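PDB 5EC6: HpuA from Kingella denitrificans ATCC 33394, which probably serves as an outer-membrane lipoprotein receptor that binds haemoglobin so that its haem iron can be taken up. Local coordinates for residues Gly169-Gly181 against Val206-Thr218. Numbering follows the deposited sequence. Where two conformers were deposited one is given.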
loop_
_atom_site.group_PDB
_atom_site.type_symbol
_atom_site.label_atom_id
_atom_site.label_comp_id
_atom_site.label_asym_id
_atom_site.label_seq_id
_atom_site.Cartn_x
_atom_site.Cartn_y
_atom_site.Cartn_z
ATOM N N GLY A 169 0.824 26.646 7.921
ATOM C CA GLY A 169 -0.601 26.529 7.980
ATOM C C GLY A 169 -1.247 25.775 6.834
ATOM O O GLY A 169 -2.457 25.586 6.817
ATOM N N ARG A 170 -0.396 25.342 5.905
ATOM C CA ARG A 170 -0.819 24.538 4.760
ATOM C C ARG A 170 0.342 23.642 4.400
ATOM O O ARG A 170 1.470 23.920 4.792
ATOM C CB ARG A 170 -1.121 25.431 3.560
ATOM C CG ARG A 170 0.101 26.126 2.973
ATOM C CD ARG A 170 -0.227 27.061 1.808
ATOM N NE ARG A 170 1.024 27.534 1.216
ATOM C CZ ARG A 170 1.801 28.464 1.745
ATOM N NH1 ARG A 170 1.433 29.115 2.842
ATOM N NH2 ARG A 170 2.939 28.792 1.161
ATOM N N PRO A 171 0.071 22.619 3.555
ATOM C CA PRO A 171 1.184 21.776 3.143
ATOM C C PRO A 171 2.129 22.526 2.216
ATOM O O PRO A 171 1.678 23.289 1.319
ATOM C CB PRO A 171 0.501 20.612 2.428
ATOM C CG PRO A 171 -0.900 20.599 2.954
ATOM C CD PRO A 171 -1.227 22.046 3.198
ATOM N N THR A 172 3.409 22.277 2.408
ATOM C CA THR A 172 4.481 22.888 1.591
ATOM C C THR A 172 5.602 21.906 1.270
ATOM O O THR A 172 5.786 20.894 1.950
ATOM C CB THR A 172 5.112 24.120 2.294
ATOM O OG1 THR A 172 5.812 23.712 3.491
ATOM C CG2 THR A 172 4.026 25.150 2.661
ATOM N N GLY A 173 6.389 22.217 0.260
ATOM C CA GLY A 173 7.594 21.475 -0.021
ATOM C C GLY A 173 7.336 20.221 -0.845
ATOM O O GLY A 173 6.416 20.163 -1.596
ATOM N N LYS A 174 8.233 19.265 -0.693
ATOM C CA LYS A 174 8.236 18.081 -1.543
ATOM C C LYS A 174 8.517 16.848 -0.680
ATOM O O LYS A 174 9.162 16.925 0.355
ATOM C CB LYS A 174 9.257 18.196 -2.679
ATOM C CG LYS A 174 8.782 19.112 -3.800
ATOM C CD LYS A 174 9.827 19.331 -4.895
ATOM C CE LYS A 174 10.078 18.073 -5.725
ATOM N NZ LYS A 174 10.993 18.285 -6.890
ATOM N N ALA A 175 8.035 15.711 -1.164
ATOM C CA ALA A 175 8.386 14.408 -0.568
ATOM C C ALA A 175 8.494 13.357 -1.653
ATOM O O ALA A 175 7.752 13.397 -2.633
ATOM C CB ALA A 175 7.278 13.978 0.364
ATOM N N THR A 176 9.436 12.452 -1.462
ATOM C CA THR A 176 9.684 11.352 -2.381
ATOM C C THR A 176 9.448 10.023 -1.674
ATOM O O THR A 176 9.929 9.777 -0.562
ATOM C CB THR A 176 11.127 11.468 -2.907
ATOM O OG1 THR A 176 11.238 12.690 -3.659
ATOM C CG2 THR A 176 11.503 10.344 -3.788
ATOM N N TYR A 177 8.745 9.148 -2.388
ATOM C CA TYR A 177 8.279 7.855 -1.889
ATOM C C TYR A 177 8.900 6.740 -2.746
ATOM O O TYR A 177 9.072 6.886 -3.954
ATOM C CB TYR A 177 6.752 7.768 -1.932
ATOM C CG TYR A 177 6.038 8.779 -1.062
ATOM C CD1 TYR A 177 5.849 10.101 -1.507
ATOM C CD2 TYR A 177 5.562 8.432 0.191
ATOM C CE1 TYR A 177 5.265 11.046 -0.701
ATOM C CE2 TYR A 177 4.944 9.346 0.994
ATOM C CZ TYR A 177 4.802 10.665 0.578
ATOM O OH TYR A 177 4.174 11.606 1.370
ATOM N N GLU A 178 9.208 5.635 -2.081
ATOM C CA GLU A 178 9.804 4.454 -2.687
ATOM C C GLU A 178 8.671 3.445 -2.673
ATOM O O GLU A 178 8.212 3.084 -1.596
ATOM C CB GLU A 178 10.991 4.001 -1.825
ATOM C CG GLU A 178 11.793 2.821 -2.381
ATOM C CD GLU A 178 13.177 2.726 -1.746
ATOM O OE1 GLU A 178 13.780 3.783 -1.358
ATOM O OE2 GLU A 178 13.679 1.568 -1.591
ATOM N N VAL A 179 8.246 2.982 -3.855
ATOM C CA VAL A 179 6.967 2.280 -3.975
ATOM C C VAL A 179 7.137 0.949 -4.750
ATOM O O VAL A 179 8.099 0.774 -5.527
ATOM C CB VAL A 179 5.835 3.123 -4.632
ATOM C CG1 VAL A 179 5.682 4.461 -3.921
ATOM C CG2 VAL A 179 6.022 3.350 -6.107
ATOM N N ILE A 180 6.123 0.131 -4.618
ATOM C CA ILE A 180 5.986 -1.075 -5.440
ATOM C C ILE A 180 4.606 -1.086 -6.069
ATOM O O ILE A 180 3.613 -0.750 -5.426
ATOM C CB ILE A 180 6.160 -2.331 -4.575
ATOM C CG1 ILE A 180 7.575 -2.396 -3.961
ATOM C CG2 ILE A 180 5.872 -3.598 -5.385
ATOM C CD1 ILE A 180 7.604 -3.256 -2.733
ATOM N N GLY A 181 4.570 -1.452 -7.349
ATOM C CA GLY A 181 3.335 -1.685 -8.097
ATOM C C GLY A 181 3.040 -3.158 -8.244
ATOM O O GLY A 181 3.984 -3.978 -8.299
ATOM N N VAL A 206 19.848 1.723 -4.232
ATOM C CA VAL A 206 18.814 1.018 -4.980
ATOM C C VAL A 206 19.293 0.810 -6.415
ATOM O O VAL A 206 19.610 1.751 -7.131
ATOM C CB VAL A 206 17.492 1.869 -4.954
ATOM C CG1 VAL A 206 16.400 1.223 -5.791
ATOM C CG2 VAL A 206 17.001 2.100 -3.528
ATOM N N VAL A 207 19.343 -0.437 -6.843
ATOM C CA VAL A 207 19.808 -0.801 -8.154
ATOM C C VAL A 207 18.678 -0.555 -9.169
ATOM O O VAL A 207 18.880 0.044 -10.234
ATOM C CB VAL A 207 20.221 -2.286 -8.172
ATOM C CG1 VAL A 207 20.517 -2.740 -9.597
ATOM C CG2 VAL A 207 21.388 -2.509 -7.213
ATOM N N THR A 208 17.487 -1.035 -8.816
ATOM C CA THR A 208 16.260 -0.721 -9.553
ATOM C C THR A 208 15.130 -0.506 -8.554
ATOM O O THR A 208 15.044 -1.210 -7.566
ATOM C CB THR A 208 15.817 -1.871 -10.471
ATOM O OG1 THR A 208 16.968 -2.593 -10.948
ATOM C CG2 THR A 208 15.001 -1.312 -11.632
ATOM N N GLY A 209 14.306 0.502 -8.788
ATOM C CA GLY A 209 13.194 0.771 -7.874
ATOM C C GLY A 209 12.244 1.765 -8.554
ATOM O O GLY A 209 12.497 2.250 -9.675
ATOM N N SER A 210 11.143 2.048 -7.874
ATOM C CA SER A 210 10.128 2.963 -8.378
ATOM C C SER A 210 9.904 4.046 -7.353
ATOM O O SER A 210 9.816 3.768 -6.145
ATOM C CB SER A 210 8.826 2.240 -8.576
ATOM O OG SER A 210 8.902 1.161 -9.543
ATOM N N PHE A 211 9.840 5.279 -7.845
ATOM C CA PHE A 211 9.715 6.437 -6.965
ATOM C C PHE A 211 8.608 7.380 -7.458
ATOM O O PHE A 211 8.460 7.624 -8.654
ATOM C CB PHE A 211 11.042 7.202 -6.888
ATOM C CG PHE A 211 12.192 6.292 -6.458
ATOM C CD1 PHE A 211 12.362 6.007 -5.145
ATOM C CD2 PHE A 211 12.965 5.648 -7.401
ATOM C CE1 PHE A 211 13.367 5.156 -4.714
ATOM C CE2 PHE A 211 13.963 4.775 -6.999
ATOM C CZ PHE A 211 14.158 4.545 -5.653
ATOM N N LEU A 212 7.831 7.843 -6.489
ATOM C CA LEU A 212 6.820 8.875 -6.741
ATOM C C LEU A 212 7.143 10.077 -5.860
ATOM O O LEU A 212 7.432 9.930 -4.672
ATOM C CB LEU A 212 5.415 8.369 -6.404
ATOM C CG LEU A 212 4.955 7.091 -7.105
ATOM C CD1 LEU A 212 3.593 6.669 -6.589
ATOM C CD2 LEU A 212 4.998 7.205 -8.607
ATOM N N THR A 213 7.069 11.275 -6.445
ATOM C CA THR A 213 7.280 12.505 -5.710
ATOM C C THR A 213 6.038 13.381 -5.753
ATOM O O THR A 213 5.417 13.595 -6.824
ATOM C CB THR A 213 8.515 13.229 -6.247
ATOM O OG1 THR A 213 9.657 12.495 -5.829
ATOM C CG2 THR A 213 8.652 14.639 -5.759
ATOM N N VAL A 214 5.722 13.907 -4.564
ATOM C CA VAL A 214 4.641 14.846 -4.377
ATOM C C VAL A 214 5.251 16.219 -4.188
ATOM O O VAL A 214 6.117 16.421 -3.311
ATOM C CB VAL A 214 3.756 14.486 -3.169
ATOM C CG1 VAL A 214 2.706 15.574 -2.988
ATOM C CG2 VAL A 214 3.080 13.143 -3.340
ATOM N N ASN A 215 4.798 17.179 -5.002
ATOM C CA ASN A 215 5.109 18.591 -4.800
ATOM C C ASN A 215 3.866 19.255 -4.204
ATOM O O ASN A 215 2.854 19.367 -4.871
ATOM C CB ASN A 215 5.503 19.254 -6.097
ATOM C CG ASN A 215 5.997 20.654 -5.883
ATOM O OD1 ASN A 215 5.398 21.406 -5.109
ATOM N ND2 ASN A 215 7.093 21.013 -6.540
ATOM N N PHE A 216 3.941 19.583 -2.922
ATOM C CA PHE A 216 2.844 20.179 -2.190
ATOM C C PHE A 216 2.703 21.669 -2.546
ATOM O O PHE A 216 1.648 22.236 -2.290
ATOM C CB PHE A 216 3.055 20.032 -0.686
ATOM C CG PHE A 216 2.974 18.590 -0.198
ATOM C CD1 PHE A 216 1.765 18.014 0.088
ATOM C CD2 PHE A 216 4.119 17.820 -0.095
ATOM C CE1 PHE A 216 1.682 16.698 0.578
ATOM C CE2 PHE A 216 4.030 16.489 0.340
ATOM C CZ PHE A 216 2.811 15.934 0.647
ATOM N N ASN A 217 3.744 22.286 -3.072
ATOM C CA ASN A 217 3.653 23.720 -3.523
ATOM C C ASN A 217 2.713 23.817 -4.706
ATOM O O ASN A 217 1.854 24.696 -4.754
ATOM C CB ASN A 217 5.016 24.300 -3.872
ATOM C CG ASN A 217 6.030 24.146 -2.794
ATOM O OD1 ASN A 217 5.718 24.291 -1.610
ATOM N ND2 ASN A 217 7.275 23.819 -3.184
ATOM N N THR A 218 2.860 22.911 -5.662
ATOM C CA THR A 218 2.077 22.932 -6.906
ATOM C C THR A 218 0.910 21.971 -6.914
ATOM O O THR A 218 0.019 22.001 -7.784
ATOM C CB THR A 218 2.985 22.551 -8.096
ATOM O OG1 THR A 218 3.468 21.205 -7.881
ATOM C CG2 THR A 218 4.111 23.514 -8.316
HETATM O O HOH W 1 4.383 26.775 -0.976
HETATM O O HOH W 2 9.533 -1.041 -8.098
HETATM O O HOH W 3 10.634 0.157 -5.753
#
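Two neighbouring antiparallel strands of the beta-barrel part of HpuA meet here, 174-181 pairing with 210-215 through backbone bonds at Ala-175/Val-214 and Tyr-177/Leu-212. One face includes Ala-175, Tyr-177, Val-179, Leu-212 and Val-214. Tyr-177 CE1 lies 4.0 Å from Val-214 CG2, while its hydroxyl bonds to Gly-281 O; Val-179 CG2 packs on Leu-212 CG. On the other face, the close non-hydrogen-bonded pair Thr-176/Thr-213 lets two short hydroxyls bond, OG1 to OG1, at 2.7 Å; each has a further partner, Leu-319 N and His-318 ND1 respectively. Lys-174 lays CD against Asn-215 ND2 (3.6 Å), itself bonded to Asp-315 O. A bend at chi3 (69°) packs Lys-174 CE on Thr-213 CG2, and its long chain carries NZ to Ser-317 O and a salt bridge with Asp-315. Glu-178 runs alongside Phe-211, OE1 in plane at the ring edge, the carboxylate turned 73° from the ring and OE2 bonded to Tyr-194 OH. Beyond the strands, Val-214 CG1 sits 3.6 Å above the centre of one Phe-216 face, with Ala-175 CB at the edge and Pro-171 CB near CD1. Gly-173, whose positive phi would jam a side chain against the preceding carbonyl, gives its N-H to Asn-217 OD1 (2.9 Å, 173°). Backbone pairing thus sets the register, mainly apolar groups line one face, and polar groups on the other tie both strands to the C-terminal segment.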